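Local coordinates for repressor protein (Enterobacteria phage N15, PDB 2HIN) that probably binds operator DNA through a helix-turn-helix motif as a homodimeric phage Cro repressor, at residues G21-P24 with G25-Y28; Q41-I44 with E45-A49. All coordinates share one frame; numbering follows the deposited sequence. Where two conformers were deposited one is given.

Contact 1: G21-P24 with G25-Y28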
loop_
_atom_site.group_PDB
_atom_site.type_symbol
_atom_site.label_atom_id
_atom_site.label_comp_id
_atom_site.label_asym_id
_atom_site.label_seq_id
_atom_site.Cartn_x
_atom_site.Cartn_y
_atom_site.Cartn_z
ATOM N N GLY A 21 -1.505 10.857 -5.310
ATOM C CA GLY A 21 -1.343 10.516 -6.725
ATOM C C GLY A 21 -2.602 10.116 -7.461
ATOM O O GLY A 21 -2.542 9.254 -8.332
ATOM N N VAL A 22 -3.741 10.742 -7.146
ATOM C CA VAL A 22 -5.013 10.461 -7.842
ATOM C C VAL A 22 -5.645 11.764 -8.273
ATOM O O VAL A 22 -5.140 12.842 -7.981
ATOM C CB VAL A 22 -5.980 9.642 -6.953
ATOM C CG1 VAL A 22 -5.290 8.306 -6.569
ATOM C CG2 VAL A 22 -6.442 10.442 -5.727
ATOM N N THR A 23 -6.752 11.664 -8.990
ATOM C CA THR A 23 -7.507 12.857 -9.369
ATOM C C THR A 23 -8.355 13.340 -8.185
ATOM O O THR A 23 -8.812 12.551 -7.355
ATOM C CB THR A 23 -8.442 12.590 -10.564
ATOM O OG1 THR A 23 -9.408 11.606 -10.164
ATOM C CG2 THR A 23 -7.672 12.131 -11.820
ATOM N N PRO A 24 -8.665 14.641 -8.161
ATOM C CA PRO A 24 -9.637 15.107 -7.173
ATOM C C PRO A 24 -10.969 14.380 -7.285
ATOM O O PRO A 24 -11.598 14.085 -6.265
ATOM C CB PRO A 24 -9.768 16.595 -7.511
ATOM C CG PRO A 24 -8.426 16.947 -8.076
ATOM C CD PRO A 24 -8.078 15.754 -8.916
ATOM N N GLY A 25 -11.424 14.128 -8.502
ATOM C CA GLY A 25 -12.676 13.421 -8.694
ATOM C C GLY A 25 -12.689 12.055 -8.033
ATOM O O GLY A 25 -13.698 11.643 -7.474
ATOM N N ALA A 26 -11.558 11.343 -8.074
ATOM C CA ALA A 26 -11.463 10.056 -7.404
ATOM C C ALA A 26 -11.654 10.205 -5.905
ATOM O O ALA A 26 -12.310 9.382 -5.284
ATOM C CB ALA A 26 -10.134 9.371 -7.696
ATOM N N VAL A 27 -11.037 11.219 -5.309
ATOM C CA VAL A 27 -11.190 11.427 -3.864
ATOM C C VAL A 27 -12.657 11.703 -3.505
ATOM O O VAL A 27 -13.176 11.159 -2.530
ATOM C CB VAL A 27 -10.294 12.530 -3.347
ATOM C CG1 VAL A 27 -10.473 12.732 -1.820
ATOM C CG2 VAL A 27 -8.798 12.205 -3.642
ATOM N N TYR A 28 -13.344 12.521 -4.316
ATOM C CA TYR A 28 -14.778 12.739 -4.078
ATOM C C TYR A 28 -15.560 11.433 -4.210
ATOM O O TYR A 28 -16.495 11.229 -3.458
ATOM C CB TYR A 28 -15.377 13.821 -5.002
ATOM C CG TYR A 28 -15.038 15.206 -4.514
ATOM C CD1 TYR A 28 -15.641 15.716 -3.365
ATOM C CD2 TYR A 28 -14.139 16.023 -5.196
ATOM C CE1 TYR A 28 -15.346 16.993 -2.906
ATOM C CE2 TYR A 28 -13.824 17.295 -4.745
ATOM C CZ TYR A 28 -14.437 17.775 -3.586
ATOM O OH TYR A 28 -14.154 19.048 -3.122
#

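Contact 2: Q41-I44 with E45-A49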
loop_
_atom_site.group_PDB
_atom_site.type_symbol
_atom_site.label_atom_id
_atom_site.label_comp_id
_atom_site.label_asym_id
_atom_site.label_seq_id
_atom_site.Cartn_x
_atom_site.Cartn_y
_atom_site.Cartn_z
ATOM N N GLN A 41 -5.723 2.146 -0.035
ATOM C CA GLN A 41 -5.426 2.506 1.358
ATOM C C GLN A 41 -3.994 2.155 1.718
ATOM O O GLN A 41 -3.321 2.906 2.430
ATOM C CB GLN A 41 -6.353 1.801 2.345
ATOM C CG GLN A 41 -7.807 2.309 2.347
ATOM C CD GLN A 41 -8.581 1.758 3.518
ATOM O OE1 GLN A 41 -8.092 1.751 4.654
ATOM N NE2 GLN A 41 -9.792 1.257 3.255
ATOM N N SER A 42 -3.510 1.006 1.262
ATOM C CA SER A 42 -2.120 0.624 1.506
ATOM C C SER A 42 -1.160 1.667 0.996
ATOM O O SER A 42 -0.177 2.011 1.654
ATOM C CB SER A 42 -1.779 -0.731 0.869
ATOM O OG SER A 42 -2.462 -1.761 1.544
ATOM N N ASP A 43 -1.428 2.159 -0.200
ATOM C CA ASP A 43 -0.564 3.173 -0.800
ATOM C C ASP A 43 -0.584 4.475 0.020
ATOM O O ASP A 43 0.452 5.116 0.172
ATOM C CB ASP A 43 -0.917 3.398 -2.256
ATOM C CG ASP A 43 0.165 4.134 -2.997
ATOM O OD1 ASP A 43 1.349 3.702 -2.972
ATOM O OD2 ASP A 43 -0.134 5.165 -3.643
ATOM N N ILE A 44 -1.753 4.862 0.527
ATOM C CA ILE A 44 -1.862 6.063 1.347
ATOM C C ILE A 44 -1.078 5.881 2.647
ATOM O O ILE A 44 -0.391 6.808 3.096
ATOM C CB ILE A 44 -3.336 6.387 1.595
ATOM C CG1 ILE A 44 -4.011 6.772 0.275
ATOM C CG2 ILE A 44 -3.486 7.538 2.624
ATOM C CD1 ILE A 44 -5.543 6.839 0.375
ATOM N N GLU A 45 -1.175 4.706 3.253
ATOM C CA GLU A 45 -0.411 4.414 4.469
ATOM C C GLU A 45 1.080 4.559 4.226
ATOM O O GLU A 45 1.794 5.208 4.984
ATOM C CB GLU A 45 -0.771 3.015 4.944
ATOM C CG GLU A 45 -0.036 2.526 6.175
ATOM C CD GLU A 45 -0.598 1.216 6.705
ATOM O OE1 GLU A 45 -1.751 0.898 6.392
ATOM O OE2 GLU A 45 0.074 0.498 7.470
ATOM N N VAL A 46 1.566 3.998 3.131
ATOM C CA VAL A 46 2.989 4.092 2.793
ATOM C C VAL A 46 3.352 5.545 2.472
ATOM O O VAL A 46 4.374 6.048 2.957
ATOM C CB VAL A 46 3.310 3.141 1.606
ATOM C CG1 VAL A 46 4.698 3.442 0.999
ATOM C CG2 VAL A 46 3.219 1.687 2.089
ATOM N N ARG A 47 2.559 6.217 1.659
ATOM C CA ARG A 47 2.941 7.521 1.157
ATOM C C ARG A 47 2.749 8.653 2.155
ATOM O O ARG A 47 3.226 9.748 1.901
ATOM C CB ARG A 47 2.303 7.755 -0.203
ATOM C CG ARG A 47 2.870 6.742 -1.220
ATOM C CD ARG A 47 2.547 6.999 -2.664
ATOM N NE ARG A 47 3.105 5.920 -3.486
ATOM C CZ ARG A 47 3.947 6.060 -4.504
ATOM N NH1 ARG A 47 4.303 7.249 -4.947
ATOM N NH2 ARG A 47 4.409 4.981 -5.099
ATOM N N THR A 48 2.137 8.366 3.298
ATOM C CA THR A 48 2.097 9.268 4.455
ATOM C C THR A 48 3.081 8.821 5.534
ATOM O O THR A 48 3.001 9.283 6.679
ATOM C CB THR A 48 0.674 9.408 5.046
ATOM O OG1 THR A 48 0.228 8.147 5.552
ATOM C CG2 THR A 48 -0.313 9.956 4.027
ATOM N N ALA A 49 4.036 7.960 5.176
ATOM C CA ALA A 49 5.072 7.499 6.120
ATOM C C ALA A 49 4.418 6.904 7.372
ATOM O O ALA A 49 4.876 7.087 8.497
ATOM C CB ALA A 49 6.026 8.610 6.451
#

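Contact 1: G21-P24 with G25-Y28
The turn of the helix-turn-helix and the first turn of its second helix, 24-33, meet here, with Thr-23 as the N-cap residue of that helix. Thr-23 OG1 accepts the Ala-26 N-H at 3.0 Å, with an N-H...O angle of 151°. The hydroxyl owes its reach to chi1 of 63°, which sets OG1 between the backbone N and the carbonyl carbon. The same oxygen lies 3.4 Å from Ala-26 CB. From the main chain, Thr-23 O receives two weak bonds, from Ala-26 N and from Val-27 N, the latter being the first i to i+4 bond of the helix. The first such bond of full strength follows directly, Tyr-28 N to Pro-24 O at 3.0 Å and nearly straight at 165°. Proline suits the first helical position, where no backbone N-H is needed to continue the helix. Tyr-28 CD2 passes 3.4 Å from Pro-24 O, with the ring oblique to that oxygen.

On the apolar side, Val-22 directs its side chain toward the new helix. Val-22 CG2 meets Val-27 CG2 at 3.6 Å, the two side chains crossing at about a right angle, while Val-22 CB stands 4.2 Å from Ala-26 CB. Val-27 is buried and also packs on Val-13 and Ala-17 of helix 13-20, which ends in a Schellman motif at Gly-21. A Schellman end, a short turn and a threonine N-cap in succession thus join the two helices of the helix-turn-helix, the second of which is the recognition helix in this family.

Contact 2: Q41-I44 with E45-A49
Asp-43 and Arg-47, one turn apart, form an i to i+4 salt bridge on the last turns of helix 38-47, at the dimer interface. Arg-47 NE gives its N-H to Asp-43 OD1 at 2.9 Å, reaching the syn side of the carboxylate from 24° out of its plane; the carboxylate and guanidinium planes are turned 50° from each other. With CG anti to the backbone N (chi1 -164°), Asp-43 turns its carboxylate along the helix toward Arg-47, whose chain, extended from CG to NE, runs past both carboxylate oxygens, with CD 3.4 Å from Asp-43 OD2. Asp-43 OD1 also bonds to Ser-42 OG of the second subunit, which, with NE, probably stabilises its negative charge.

The tightly packed part lies on the buried faces of the helix. Ile-44 packs on Met-1, Leu-6 and Leu-52, and Val-46 rests on Thr-57 of the second subunit. The extended chain of Glu-45 carries its buried carboxylate to Ser-54 and Thr-57 of its own chain and, through OE2, to Tyr-50 OH of the second subunit. Arg-47, by contrast, is partly exposed on the looser side. Thr-48, though partly exposed, is held against helix 3-10, and Ala-49, with positive phi, closes a Schellman motif. There Ile-44 O is gripped twice by one residue: Thr-48 N at 3.0 Å and Thr-48 OG1 at 2.9 Å arrive from opposite faces of the carbonyl plane.

Contact 1 precedes contact 2 along the chain of one all-helical domain: contact 1 spans the turn before helix 24-33 and the start of that helix, and contact 2 covers the later part of the next helix, 38-47, and the two residues after it. Their centres are 15 Å apart and their nearest atoms about 6 Å, without touching. Residues 21-28 sit near the surface, against helix 13-20, and no other protein chain of the assembly reaches them. Residues 41-49 lie nearer the chain centre and face the second subunit as well as helix 3-10. This separates the helix-turn-helix, which probably reads DNA, from the surface used for pairing.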